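Local coordinates for uncharacterized protein (Bacillus cereus, PDB 5F2H) that is of unknown function but, as a member of the alpha/beta-hydrolase superfamily with an extra helical N-terminal domain, probably acts as a hydrolase, at residues B[177-182]-B[214-219]; B[166-169]-B[173-176]; B[46-51]-B[68-73]; B[247-252]-B[278-283]; B[145-150]-B[160-165]. All coordinates share one frame; numbering follows the deposited sequence.

Contact 1: B[177-182]-B[214-219]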
# COMPACT_ATOMS: atom_id res chain seq x y z
N ASP B 177 4.32 -14.30 32.07
CA ASP B 177 4.29 -14.10 33.52
C ASP B 177 4.92 -12.78 33.95
O ASP B 177 4.24 -11.92 34.51
CB ASP B 177 5.05 -15.22 34.23
CG ASP B 177 4.36 -16.54 34.16
OD1 ASP B 177 3.15 -16.60 33.81
OD2 ASP B 177 5.02 -17.53 34.54
N ASP B 178 6.21 -12.68 33.64
CA ASP B 178 7.04 -11.54 33.94
C ASP B 178 6.76 -10.51 32.86
O ASP B 178 7.43 -10.47 31.85
CB ASP B 178 8.52 -11.98 33.92
CG ASP B 178 9.48 -10.89 34.38
OD1 ASP B 178 9.10 -9.69 34.41
OD2 ASP B 178 10.63 -11.25 34.74
N ILE B 179 5.75 -9.66 33.11
CA ILE B 179 5.35 -8.64 32.14
C ILE B 179 6.40 -7.59 31.80
O ILE B 179 6.15 -6.73 30.95
CB ILE B 179 4.02 -7.92 32.49
CG1 ILE B 179 4.13 -7.10 33.79
CG2 ILE B 179 2.87 -8.92 32.55
CD1 ILE B 179 2.87 -6.34 34.14
N GLN B 180 7.55 -7.64 32.46
CA GLN B 180 8.60 -6.67 32.18
C GLN B 180 9.41 -7.12 31.02
O GLN B 180 9.58 -6.37 30.05
CB GLN B 180 9.48 -6.43 33.39
CG GLN B 180 8.72 -5.78 34.53
CD GLN B 180 8.16 -4.42 34.15
OE1 GLN B 180 8.62 -3.80 33.18
NE2 GLN B 180 7.22 -3.93 34.94
N ARG B 181 9.91 -8.35 31.10
CA ARG B 181 10.71 -8.92 30.01
C ARG B 181 9.85 -8.83 28.75
O ARG B 181 10.33 -8.48 27.68
CB ARG B 181 11.08 -10.35 30.32
CG ARG B 181 11.96 -10.48 31.53
CD ARG B 181 12.10 -11.92 31.98
NE ARG B 181 12.59 -12.81 30.95
CZ ARG B 181 12.78 -14.12 31.13
NH1 ARG B 181 12.53 -14.67 32.32
NH2 ARG B 181 13.23 -14.88 30.14
N GLY B 182 8.56 -9.11 28.90
CA GLY B 182 7.64 -9.04 27.79
C GLY B 182 7.65 -7.67 27.15
O GLY B 182 7.84 -7.55 25.95
N ALA B 214 0.78 -6.34 25.62
CA ALA B 214 0.55 -5.39 24.54
C ALA B 214 0.08 -4.06 25.12
O ALA B 214 0.58 -3.01 24.74
CB ALA B 214 -0.52 -5.92 23.60
N LEU B 215 -0.87 -4.11 26.05
CA LEU B 215 -1.38 -2.89 26.64
C LEU B 215 -0.33 -2.23 27.57
O LEU B 215 -0.20 -1.01 27.58
CB LEU B 215 -2.68 -3.16 27.40
CG LEU B 215 -3.40 -1.91 27.94
CD1 LEU B 215 -3.84 -1.03 26.78
CD2 LEU B 215 -4.61 -2.27 28.78
N TYR B 216 0.41 -3.03 28.32
CA TYR B 216 1.42 -2.47 29.21
C TYR B 216 2.43 -1.69 28.39
O TYR B 216 2.70 -0.53 28.65
CB TYR B 216 2.08 -3.60 29.98
CG TYR B 216 3.04 -3.15 31.04
CD1 TYR B 216 2.58 -2.57 32.21
CD2 TYR B 216 4.39 -3.46 30.96
CE1 TYR B 216 3.44 -2.21 33.22
CE2 TYR B 216 5.26 -3.11 31.99
CZ TYR B 216 4.77 -2.48 33.12
OH TYR B 216 5.62 -2.11 34.14
N THR B 217 2.92 -2.32 27.33
CA THR B 217 3.91 -1.70 26.44
C THR B 217 3.44 -0.37 25.86
O THR B 217 4.16 0.62 25.91
CB THR B 217 4.28 -2.69 25.31
OG1 THR B 217 4.83 -3.89 25.89
CG2 THR B 217 5.32 -2.11 24.40
N ILE B 218 2.25 -0.37 25.29
CA ILE B 218 1.69 0.85 24.72
C ILE B 218 1.70 2.00 25.69
O ILE B 218 2.11 3.10 25.35
CB ILE B 218 0.22 0.69 24.34
CG1 ILE B 218 0.07 -0.28 23.16
CG2 ILE B 218 -0.38 2.04 23.95
CD1 ILE B 218 -1.38 -0.53 22.76
N LEU B 219 1.21 1.74 26.90
CA LEU B 219 1.10 2.75 27.94
C LEU B 219 2.43 3.31 28.42
O LEU B 219 2.46 4.44 28.89
CB LEU B 219 0.26 2.24 29.11
CG LEU B 219 -1.16 1.83 28.71
CD1 LEU B 219 -1.93 1.35 29.93
CD2 LEU B 219 -1.92 2.95 28.01
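Two helices of the alpha/beta-hydrolase domain meet where the first turn of helix 179-195 faces the last turns of helix 209-219, and Tyr216 carries nearly everything that passes between them, taking Ile179 on its ring and Gln180 at its hydroxyl. With CG anti to the backbone N (chi1 -174°), the Tyr216 ring is directed toward helix 179-195. The methyl CD1 of Ile179 stands above the middle of one ring face, 4.2 Å from the centroid and only 8° off its normal, a clear CH-pi contact. Gln180 starts out pointing away from Tyr216, but its chain bends at chi2 and returns the amide to the ring. Its NE2 donates to Tyr216 OH at 2.6 Å, a bent bond (147° at the hydrogen) with the hydroxyl tilted from the amide plane. Gln180 OE1 lies at the ring edge, 3.6 Å from Tyr216 CE2, and also has a weak hydrogen bond from Lys183. Asp178 is the N-cap: its OD1 accepts from Gln180 N at 3.2 Å, in the turn that carries Ile179 and Gln180. His220 brings a further ring to Tyr216. The arrangement is that of an N-capped helix packed against the helix following a GxSxG sequence, which in alpha/beta hydrolases is the helix behind the nucleophile elbow, a role only presumed here.

Contact 2: B[166-169]-B[173-176]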
# COMPACT_ATOMS: atom_id res chain seq x y z
N SER B 166 10.29 -15.35 25.65
CA SER B 166 11.43 -16.15 26.02
C SER B 166 11.13 -16.99 27.26
O SER B 166 11.85 -17.93 27.55
CB SER B 166 12.58 -15.22 26.35
OG SER B 166 12.20 -14.32 27.37
N GLN B 167 10.04 -16.69 27.96
CA GLN B 167 9.70 -17.41 29.20
C GLN B 167 9.03 -18.75 28.87
O GLN B 167 7.81 -18.84 28.72
CB GLN B 167 8.79 -16.53 30.06
CG GLN B 167 9.33 -15.12 30.34
CD GLN B 167 8.27 -14.20 30.93
OE1 GLN B 167 7.52 -14.58 31.83
NE2 GLN B 167 8.21 -12.97 30.41
N ILE B 168 9.85 -19.80 28.85
CA ILE B 168 9.40 -21.16 28.53
C ILE B 168 8.96 -21.93 29.78
O ILE B 168 9.62 -21.90 30.80
CB ILE B 168 10.53 -21.92 27.75
CG1 ILE B 168 10.00 -23.19 27.10
CG2 ILE B 168 11.73 -22.20 28.64
CD1 ILE B 168 11.05 -23.92 26.30
N GLN B 169 7.81 -22.60 29.69
CA GLN B 169 7.24 -23.38 30.80
C GLN B 169 7.32 -24.89 30.57
O GLN B 169 7.29 -25.66 31.51
CB GLN B 169 5.79 -22.96 30.98
CG GLN B 169 5.05 -23.65 32.12
CD GLN B 169 3.57 -23.34 32.10
OE1 GLN B 169 3.15 -22.30 31.60
NE2 GLN B 169 2.76 -24.27 32.62
N GLY B 173 5.90 -24.44 24.84
CA GLY B 173 4.86 -23.66 25.55
C GLY B 173 5.52 -22.43 26.18
O GLY B 173 6.44 -22.56 26.97
N PHE B 174 5.04 -21.24 25.86
CA PHE B 174 5.63 -20.02 26.35
C PHE B 174 4.63 -19.10 27.11
O PHE B 174 3.43 -19.09 26.79
CB PHE B 174 6.25 -19.31 25.15
CG PHE B 174 7.27 -20.13 24.41
CD1 PHE B 174 8.61 -20.11 24.79
CD2 PHE B 174 6.92 -20.90 23.31
CE1 PHE B 174 9.56 -20.86 24.11
CE2 PHE B 174 7.87 -21.67 22.63
CZ PHE B 174 9.19 -21.64 23.03
N VAL B 175 5.12 -18.32 28.08
CA VAL B 175 4.24 -17.44 28.89
C VAL B 175 4.69 -16.02 29.10
O VAL B 175 5.89 -15.73 29.04
CB VAL B 175 4.04 -17.98 30.32
CG1 VAL B 175 3.34 -19.33 30.30
CG2 VAL B 175 5.37 -18.09 31.05
N TRP B 176 3.72 -15.15 29.44
CA TRP B 176 3.97 -13.72 29.70
C TRP B 176 3.89 -13.38 31.20
O TRP B 176 3.47 -12.28 31.56
CB TRP B 176 2.99 -12.85 28.93
CG TRP B 176 3.04 -13.05 27.48
CD1 TRP B 176 2.16 -13.75 26.70
CD2 TRP B 176 4.08 -12.61 26.61
NE1 TRP B 176 2.57 -13.74 25.39
CE2 TRP B 176 3.76 -13.06 25.31
CE3 TRP B 176 5.26 -11.88 26.80
CZ2 TRP B 176 4.55 -12.77 24.21
CZ3 TRP B 176 6.06 -11.61 25.69
CH2 TRP B 176 5.69 -12.05 24.41
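The carbonyl oxygen of Gln167 takes one hydrogen bond and one CA-H...O contact from residues 174-175. Val175 N gives it a nearly straight hydrogen bond of 2.8 Å, and Phe174 CA approaches it to 3.4 Å. Two residues along, Gln169 N donates to Gly173 O at 3.0 Å, with the N-H pointing almost directly at its acceptor. These two backbone bonds bracket Ile168 and Phe174, an antiparallel non-hydrogen-bonded pair whose CA atoms are 4.5 Å apart. Their side chains emerge on the same face of the small sheet. Ile168 CG1, anti to its backbone nitrogen (chi1 -166°), meets the Phe174 ring obliquely, 3.8 Å from CE1, while Trp78 of the second subunit packs on Ile168 as well. Val175 is touched by both glutamines: its CG2 lies 3.9 Å from Gln167 CB, and its CG1 meets the end of Gln169, whose extended chain crosses it at about a right angle. Gln167 reaches onward with its amide, and OE1 accepts from the backbone N of Asp178, so this arm is held to the start of the next helix. Trp176 turns away from the pairing and gives its NE1 to His137 O, its indole resting on the helix after the presumed nucleophile elbow. Two short strands joined by a two-residue turn form a beta hairpin, which follows strand 158-164 of the parallel sheet in the chain.

Contact 3: B[46-51]-B[68-73]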
# COMPACT_ATOMS: atom_id res chain seq x y z
N GLN B 46 10.33 27.62 -26.03
CA GLN B 46 8.95 27.84 -26.41
C GLN B 46 8.48 29.23 -26.01
O GLN B 46 7.71 29.86 -26.73
CB GLN B 46 8.08 26.79 -25.73
CG GLN B 46 6.60 26.82 -26.10
CD GLN B 46 6.32 26.57 -27.58
OE1 GLN B 46 6.87 27.24 -28.45
NE2 GLN B 46 5.36 25.68 -27.86
N ILE B 47 8.92 29.69 -24.83
CA ILE B 47 8.56 31.03 -24.36
C ILE B 47 9.18 32.09 -25.26
O ILE B 47 8.52 33.08 -25.62
CB ILE B 47 8.95 31.24 -22.90
CG1 ILE B 47 8.14 30.30 -22.01
CG2 ILE B 47 8.65 32.67 -22.45
CD1 ILE B 47 8.56 30.33 -20.56
N TYR B 48 10.44 31.91 -25.65
CA TYR B 48 11.07 32.88 -26.55
C TYR B 48 10.42 32.90 -27.91
O TYR B 48 10.29 33.96 -28.50
CB TYR B 48 12.57 32.65 -26.73
CG TYR B 48 13.42 33.09 -25.56
CD1 TYR B 48 13.79 34.42 -25.42
CD2 TYR B 48 13.91 32.18 -24.64
CE1 TYR B 48 14.59 34.83 -24.38
CE2 TYR B 48 14.71 32.58 -23.59
CZ TYR B 48 15.05 33.91 -23.46
OH TYR B 48 15.84 34.33 -22.42
N ASN B 49 10.06 31.72 -28.42
CA ASN B 49 9.45 31.65 -29.73
C ASN B 49 8.23 32.52 -29.65
O ASN B 49 8.08 33.43 -30.47
CB ASN B 49 9.10 30.22 -30.11
CG ASN B 49 8.55 30.10 -31.52
OD1 ASN B 49 8.62 31.04 -32.32
ND2 ASN B 49 8.05 28.93 -31.85
N PHE B 50 7.38 32.29 -28.66
CA PHE B 50 6.18 33.14 -28.51
C PHE B 50 6.52 34.63 -28.49
O PHE B 50 5.90 35.42 -29.21
CB PHE B 50 5.35 32.76 -27.30
CG PHE B 50 4.40 31.61 -27.54
CD1 PHE B 50 4.85 30.31 -27.70
CD2 PHE B 50 3.03 31.83 -27.51
CE1 PHE B 50 3.96 29.26 -27.92
CE2 PHE B 50 2.15 30.79 -27.71
CZ PHE B 50 2.61 29.50 -27.92
N LYS B 51 7.53 35.00 -27.72
CA LYS B 51 7.90 36.41 -27.64
C LYS B 51 8.30 37.06 -28.96
O LYS B 51 7.68 38.04 -29.37
CB LYS B 51 8.98 36.67 -26.58
CG LYS B 51 8.51 36.44 -25.16
CD LYS B 51 9.59 36.73 -24.14
CE LYS B 51 9.06 36.52 -22.73
NZ LYS B 51 10.02 36.89 -21.66
N MSE B 68 15.12 37.11 -30.59
CA MSE B 68 15.60 35.99 -31.39
C MSE B 68 17.05 35.75 -31.07
O MSE B 68 17.42 34.66 -30.64
CB MSE B 68 15.36 36.30 -32.86
CG MSE B 68 15.28 35.04 -33.69
SE MSE B 68 14.29 35.39 -35.35
CE MSE B 68 14.21 33.52 -35.97
N LYS B 69 17.88 36.79 -31.23
CA LYS B 69 19.32 36.67 -30.93
C LYS B 69 19.59 36.02 -29.60
O LYS B 69 20.36 35.08 -29.49
CB LYS B 69 20.03 38.02 -30.91
CG LYS B 69 20.19 38.71 -32.25
CD LYS B 69 20.89 40.05 -32.08
CE LYS B 69 21.14 40.72 -33.43
NZ LYS B 69 21.79 42.05 -33.29
N GLU B 70 18.96 36.55 -28.56
CA GLU B 70 19.18 36.00 -27.24
C GLU B 70 18.93 34.49 -27.24
O GLU B 70 19.85 33.70 -27.02
CB GLU B 70 18.28 36.71 -26.23
CG GLU B 70 18.44 36.22 -24.81
CD GLU B 70 17.57 37.00 -23.84
OE1 GLU B 70 17.50 38.24 -24.00
OE2 GLU B 70 17.01 36.41 -22.89
N ALA B 71 17.70 34.12 -27.55
CA ALA B 71 17.28 32.72 -27.60
C ALA B 71 18.24 31.80 -28.31
O ALA B 71 18.66 30.77 -27.78
CB ALA B 71 15.93 32.64 -28.30
N ILE B 72 18.58 32.17 -29.54
CA ILE B 72 19.45 31.36 -30.37
C ILE B 72 20.93 31.57 -30.12
O ILE B 72 21.69 30.60 -30.04
CB ILE B 72 19.14 31.63 -31.83
CG1 ILE B 72 17.66 31.36 -32.07
CG2 ILE B 72 20.01 30.74 -32.72
CD1 ILE B 72 17.19 31.72 -33.46
N ILE B 73 21.35 32.82 -29.99
CA ILE B 73 22.76 33.09 -29.77
C ILE B 73 23.15 32.82 -28.32
O ILE B 73 23.83 31.84 -28.03
CB ILE B 73 23.11 34.56 -30.10
CG1 ILE B 73 22.74 34.88 -31.55
CG2 ILE B 73 24.59 34.83 -29.85
CD1 ILE B 73 23.41 34.00 -32.57
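Tyr48 lays its ring over Ala71, with the alanine CA above one ring face and its methyl CB 3.7 Å from the tyrosine CG. The same methyl lies 3.7 Å from Tyr48 CB, so the root of the tyrosine is packed as closely as its ring. The backbones come close here, the Tyr48 and Ala71 CA atoms being 6.3 Å apart. Beyond the alanine, Glu70 reaches the far end of the same ring. Its chain is fully extended, CG anti to the backbone N (chi1 -179°), and it crosses the tyrosine at about a right angle. Glu70 OE2 arrives at the ring edge, near the ring plane. Tyr48 OH donates to Glu70 OE2, modelled at 2.4 Å, so short that the exact distance is doubtful at 2.75 Å resolution. The carboxylate itself is turned steeply, 73° from the ring plane. Lys75 adds a long, weak ion pair to Glu70 OE2 and a weak hydrogen bond to the Tyr48 hydroxyl, and would be expected to favour the charged carboxylate. The pair joins consecutive helices 44-58 and 61-74 of the N-terminal helical domain, whose sequence family is grouped with TPR-like repeats. Helices 10-23 and 26-37 pack on the former through Phe50, helix 97-115 packs on the latter through Met68 (modelled as selenomethionine) and Ile72, and the loop residues Phe77 and Tyr79 lie against Tyr48.

Contact 4: B[247-252]-B[278-283]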
# COMPACT_ATOMS: atom_id res chain seq x y z
N VAL B 247 -2.69 7.97 28.58
CA VAL B 247 -1.93 7.91 27.35
C VAL B 247 -2.82 7.64 26.13
O VAL B 247 -2.53 8.08 25.03
CB VAL B 247 -0.81 6.85 27.43
CG1 VAL B 247 -0.08 6.72 26.11
CG2 VAL B 247 0.18 7.20 28.54
N LEU B 248 -3.93 6.94 26.34
CA LEU B 248 -4.84 6.62 25.24
C LEU B 248 -5.64 7.82 24.70
O LEU B 248 -6.06 7.82 23.55
CB LEU B 248 -5.80 5.52 25.68
CG LEU B 248 -5.16 4.21 26.15
CD1 LEU B 248 -6.24 3.27 26.65
CD2 LEU B 248 -4.33 3.55 25.06
N GLN B 249 -5.84 8.84 25.53
CA GLN B 249 -6.61 10.03 25.13
C GLN B 249 -5.75 11.19 24.68
O GLN B 249 -6.28 12.16 24.14
CB GLN B 249 -7.56 10.47 26.26
CG GLN B 249 -6.89 10.72 27.61
CD GLN B 249 -7.89 10.99 28.71
OE1 GLN B 249 -9.05 11.30 28.45
NE2 GLN B 249 -7.44 10.88 29.96
N ASP B 250 -4.44 11.10 24.87
CA ASP B 250 -3.54 12.19 24.47
C ASP B 250 -2.84 11.85 23.14
O ASP B 250 -2.19 12.71 22.57
CB ASP B 250 -2.56 12.62 25.60
CG ASP B 250 -1.68 11.49 26.09
OD1 ASP B 250 -1.82 10.38 25.57
OD2 ASP B 250 -0.86 11.69 27.00
N LYS B 251 -3.03 10.63 22.64
CA LYS B 251 -2.42 10.21 21.36
C LYS B 251 -3.44 9.73 20.32
O LYS B 251 -3.08 9.31 19.22
CB LYS B 251 -1.32 9.16 21.55
CG LYS B 251 -0.13 9.63 22.38
CD LYS B 251 0.49 10.92 21.87
CE LYS B 251 0.96 10.86 20.42
NZ LYS B 251 2.06 9.89 20.18
N ASN B 252 -4.73 9.81 20.67
CA ASN B 252 -5.81 9.42 19.77
C ASN B 252 -5.64 8.02 19.17
O ASN B 252 -5.28 7.88 18.00
CB ASN B 252 -5.93 10.45 18.63
CG ASN B 252 -6.11 11.87 19.15
OD1 ASN B 252 -6.47 12.07 20.30
ND2 ASN B 252 -5.84 12.85 18.29
N LYS B 278 -14.49 4.10 28.42
CA LYS B 278 -15.67 4.98 28.28
C LYS B 278 -15.52 6.21 29.21
O LYS B 278 -15.78 7.36 28.81
CB LYS B 278 -16.96 4.22 28.61
CG LYS B 278 -18.20 5.08 28.49
CD LYS B 278 -19.48 4.34 28.86
CE LYS B 278 -20.68 5.30 28.82
NZ LYS B 278 -21.98 4.67 29.18
N ASP B 279 -15.07 5.97 30.44
CA ASP B 279 -14.84 7.01 31.43
C ASP B 279 -13.83 8.05 30.94
O ASP B 279 -13.97 9.24 31.23
CB ASP B 279 -14.31 6.40 32.74
CG ASP B 279 -15.31 5.47 33.42
OD1 ASP B 279 -16.53 5.61 33.16
OD2 ASP B 279 -14.88 4.65 34.27
N LYS B 280 -12.82 7.59 30.20
CA LYS B 280 -11.77 8.47 29.66
C LYS B 280 -11.98 8.84 28.21
O LYS B 280 -11.04 9.27 27.51
CB LYS B 280 -10.40 7.85 29.87
CG LYS B 280 -10.16 7.68 31.35
CD LYS B 280 -8.74 7.37 31.74
CE LYS B 280 -8.70 7.25 33.26
NZ LYS B 280 -7.31 7.26 33.78
N ASN B 281 -13.22 8.65 27.78
CA ASN B 281 -13.68 8.95 26.43
C ASN B 281 -12.68 8.58 25.32
O ASN B 281 -12.28 9.43 24.53
CB ASN B 281 -14.07 10.43 26.39
CG ASN B 281 -14.80 10.81 25.11
OD1 ASN B 281 -14.95 10.00 24.20
ND2 ASN B 281 -15.26 12.05 25.05
N ILE B 282 -12.28 7.31 25.28
CA ILE B 282 -11.34 6.82 24.27
C ILE B 282 -12.16 6.18 23.16
O ILE B 282 -12.92 5.25 23.42
CB ILE B 282 -10.42 5.73 24.85
CG1 ILE B 282 -9.79 6.17 26.18
CG2 ILE B 282 -9.36 5.35 23.82
CD1 ILE B 282 -8.88 7.36 26.06
N GLU B 283 -11.99 6.63 21.92
CA GLU B 283 -12.77 6.06 20.82
C GLU B 283 -12.48 4.54 20.77
O GLU B 283 -11.33 4.10 20.70
CB GLU B 283 -12.49 6.77 19.49
CG GLU B 283 -13.61 6.61 18.47
CD GLU B 283 -13.39 7.40 17.19
OE1 GLU B 283 -12.37 8.11 17.09
OE2 GLU B 283 -14.25 7.31 16.28
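A Schellman motif closes helix 267-279, and the residue that emerges from it, Ile282, packs on Leu248 and Gln249 of the irregular short helix 247-250. The evidence for the motif lies in the backbone: Asn281 takes a positive phi of 40°, its N donates to Lys278 O at 3.0 Å, and Ile282 N bonds back to a carbonyl of the helix's last turn, five residues earlier. The chain is thereby turned out of the helix and led toward strand 284-289, outermost in this chain. Ile282 CG1 is anti to the carbonyl carbon, and the second torsion (chi2 -63°) folds CD1 toward the other segment. There CD1 lies 3.6 Å from Leu248 CB and 3.4 Å from Gln249 CB, wedged against the backbone between the two. The other branch, CG2, comes to 4.0 Å from Leu248 CB, so both arms of the isoleucine share the leucine. Leu248 in turn touches Leu219, continuing the apolar packing to helix 209-219. Gln249 passes the lysine with an extended chain at about a right angle. Lys280 begins by pointing at Gln249 but carries its amine elsewhere, where NZ donates to Asn242 OD1.

Contact 5: B[145-150]-B[160-165]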
# COMPACT_ATOMS: atom_id res chain seq x y z
N ILE B 145 0.54 -21.79 17.16
CA ILE B 145 -0.81 -21.73 17.70
C ILE B 145 -1.57 -20.43 17.52
O ILE B 145 -2.79 -20.41 17.42
CB ILE B 145 -0.76 -22.03 19.21
CG1 ILE B 145 -0.30 -23.48 19.41
CG2 ILE B 145 -2.11 -21.82 19.86
CD1 ILE B 145 -0.11 -23.85 20.87
N VAL B 146 -0.85 -19.32 17.47
CA VAL B 146 -1.51 -18.03 17.34
C VAL B 146 -1.59 -17.55 15.88
O VAL B 146 -2.46 -16.79 15.53
CB VAL B 146 -0.80 -17.00 18.26
CG1 VAL B 146 0.62 -16.75 17.79
CG2 VAL B 146 -1.57 -15.69 18.32
N GLU B 147 -0.72 -18.05 15.02
CA GLU B 147 -0.71 -17.63 13.63
C GLU B 147 -2.06 -17.79 12.92
O GLU B 147 -2.56 -16.84 12.33
CB GLU B 147 0.43 -18.33 12.90
CG GLU B 147 0.53 -18.11 11.40
CD GLU B 147 1.71 -18.84 10.76
OE1 GLU B 147 2.80 -18.91 11.36
OE2 GLU B 147 1.58 -19.30 9.61
N PRO B 148 -2.70 -18.96 13.01
CA PRO B 148 -3.96 -19.17 12.30
C PRO B 148 -5.07 -18.14 12.55
O PRO B 148 -5.85 -17.88 11.63
CB PRO B 148 -4.43 -20.54 12.78
CG PRO B 148 -3.20 -21.25 13.20
CD PRO B 148 -2.27 -20.18 13.71
N TYR B 149 -5.12 -17.56 13.75
CA TYR B 149 -6.17 -16.60 14.06
C TYR B 149 -5.88 -15.19 13.59
O TYR B 149 -6.80 -14.36 13.55
CB TYR B 149 -6.44 -16.57 15.57
CG TYR B 149 -6.88 -17.89 16.17
CD1 TYR B 149 -8.22 -18.21 16.25
CD2 TYR B 149 -5.96 -18.78 16.71
CE1 TYR B 149 -8.62 -19.42 16.81
CE2 TYR B 149 -6.36 -19.96 17.30
CZ TYR B 149 -7.68 -20.29 17.34
OH TYR B 149 -8.09 -21.50 17.89
N TRP B 150 -4.64 -14.90 13.20
CA TRP B 150 -4.30 -13.53 12.78
C TRP B 150 -3.73 -13.47 11.39
O TRP B 150 -3.31 -12.42 10.95
CB TRP B 150 -3.28 -12.96 13.79
CG TRP B 150 -3.79 -13.02 15.18
CD1 TRP B 150 -3.71 -14.08 16.03
CD2 TRP B 150 -4.50 -12.01 15.88
NE1 TRP B 150 -4.32 -13.78 17.22
CE2 TRP B 150 -4.78 -12.50 17.16
CE3 TRP B 150 -4.89 -10.71 15.55
CZ2 TRP B 150 -5.47 -11.75 18.11
CZ3 TRP B 150 -5.55 -9.96 16.50
CH2 TRP B 150 -5.84 -10.49 17.76
N LEU B 160 2.69 -9.17 9.06
CA LEU B 160 2.37 -9.74 10.37
C LEU B 160 3.58 -10.21 11.13
O LEU B 160 4.30 -11.09 10.69
CB LEU B 160 1.39 -10.91 10.20
CG LEU B 160 0.94 -11.75 11.39
CD1 LEU B 160 0.33 -10.92 12.49
CD2 LEU B 160 -0.03 -12.83 10.91
N ALA B 161 3.76 -9.64 12.31
CA ALA B 161 4.86 -10.00 13.16
C ALA B 161 4.27 -10.78 14.31
O ALA B 161 3.31 -10.33 14.93
CB ALA B 161 5.53 -8.75 13.69
N LEU B 162 4.80 -11.97 14.57
CA LEU B 162 4.32 -12.79 15.67
C LEU B 162 5.49 -13.02 16.61
O LEU B 162 6.37 -13.81 16.31
CB LEU B 162 3.75 -14.12 15.17
CG LEU B 162 2.53 -14.06 14.24
CD1 LEU B 162 2.10 -15.46 13.80
CD2 LEU B 162 1.37 -13.35 14.89
N PRO B 163 5.52 -12.30 17.74
CA PRO B 163 6.61 -12.47 18.70
C PRO B 163 6.37 -13.63 19.63
O PRO B 163 5.23 -13.97 19.88
CB PRO B 163 6.60 -11.16 19.49
CG PRO B 163 5.77 -10.21 18.69
CD PRO B 163 4.74 -11.10 18.05
N GLN B 164 7.43 -14.26 20.09
CA GLN B 164 7.32 -15.38 21.00
C GLN B 164 8.11 -15.03 22.26
O GLN B 164 9.28 -14.59 22.18
CB GLN B 164 7.87 -16.65 20.37
CG GLN B 164 7.51 -17.92 21.11
CD GLN B 164 8.07 -19.15 20.41
OE1 GLN B 164 7.33 -19.95 19.85
NE2 GLN B 164 9.38 -19.22 20.33
N SER B 165 7.49 -15.26 23.42
CA SER B 165 8.14 -14.95 24.68
C SER B 165 9.29 -15.88 24.98
O SER B 165 9.27 -17.05 24.61
CB SER B 165 7.13 -15.03 25.83
OG SER B 165 7.78 -14.83 27.08
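The indole of Trp150 is turned off to one side of Leu160, and it is the root and carbonyl of the tryptophan that meet the leucine. In the plane of the indole, at its edge, lies Val146 O from the preceding helical turn. Phe300 meets the indole edge-to-face, while the ring of Tyr296 stands steeply to it and receives a hydrogen bond from Trp150 NE1 at its OH. On the strand side Leu160 CD2 approaches Trp150 O to 3.3 Å and Trp150 CB to 4.3 Å. This is the second half of a beta-alpha-beta crossover: strand 131-136 leads through helix 143-150 into strand 158-164. The short helix and strand axes run nearly antiparallel, 155° apart, with a closest approach of 9.6 Å. Leu162 points into this interface. Leu162 CD1 lies 3.4 Å from Glu147 CB. More loosely, Leu162 CD1 is 4.4 Å from Val146 CG1. Glu147 has CG anti to the backbone N (chi1 175°) and crosses the leucine at about a right angle, its carboxylate engaged beyond the contact in salt bridges with Lys151 and with Lys122 of the second subunit. Strand 158-164 ends the sheet within its own chain, and a strand of the second subunit pairs antiparallel with it.

Overall arrangement
Contacts 1, 2, 4 and 5 lie in the hydrolase domain, whereas contact 3 belongs to the separate N-terminal helical domain, its centre about 70 Å from that of contact 1. Contact 2 touches both contact 5 and contact 1, each with a centre about 14 Å away. Ser165 OG meets Val175 O at 2.9 Å, and Gly182 CA packs on Trp176 CZ3 at 3.7 Å. Contact 4 joins contact 1 through the end of helix 209-219, but stays about 16 Å from contact 5 at the nearest atoms. Trp176 and Trp150, of contacts 2 and 5, both touch residues of the GxSxG sequence (Gly206, Ser208, Gly210), a presumed nucleophile elbow.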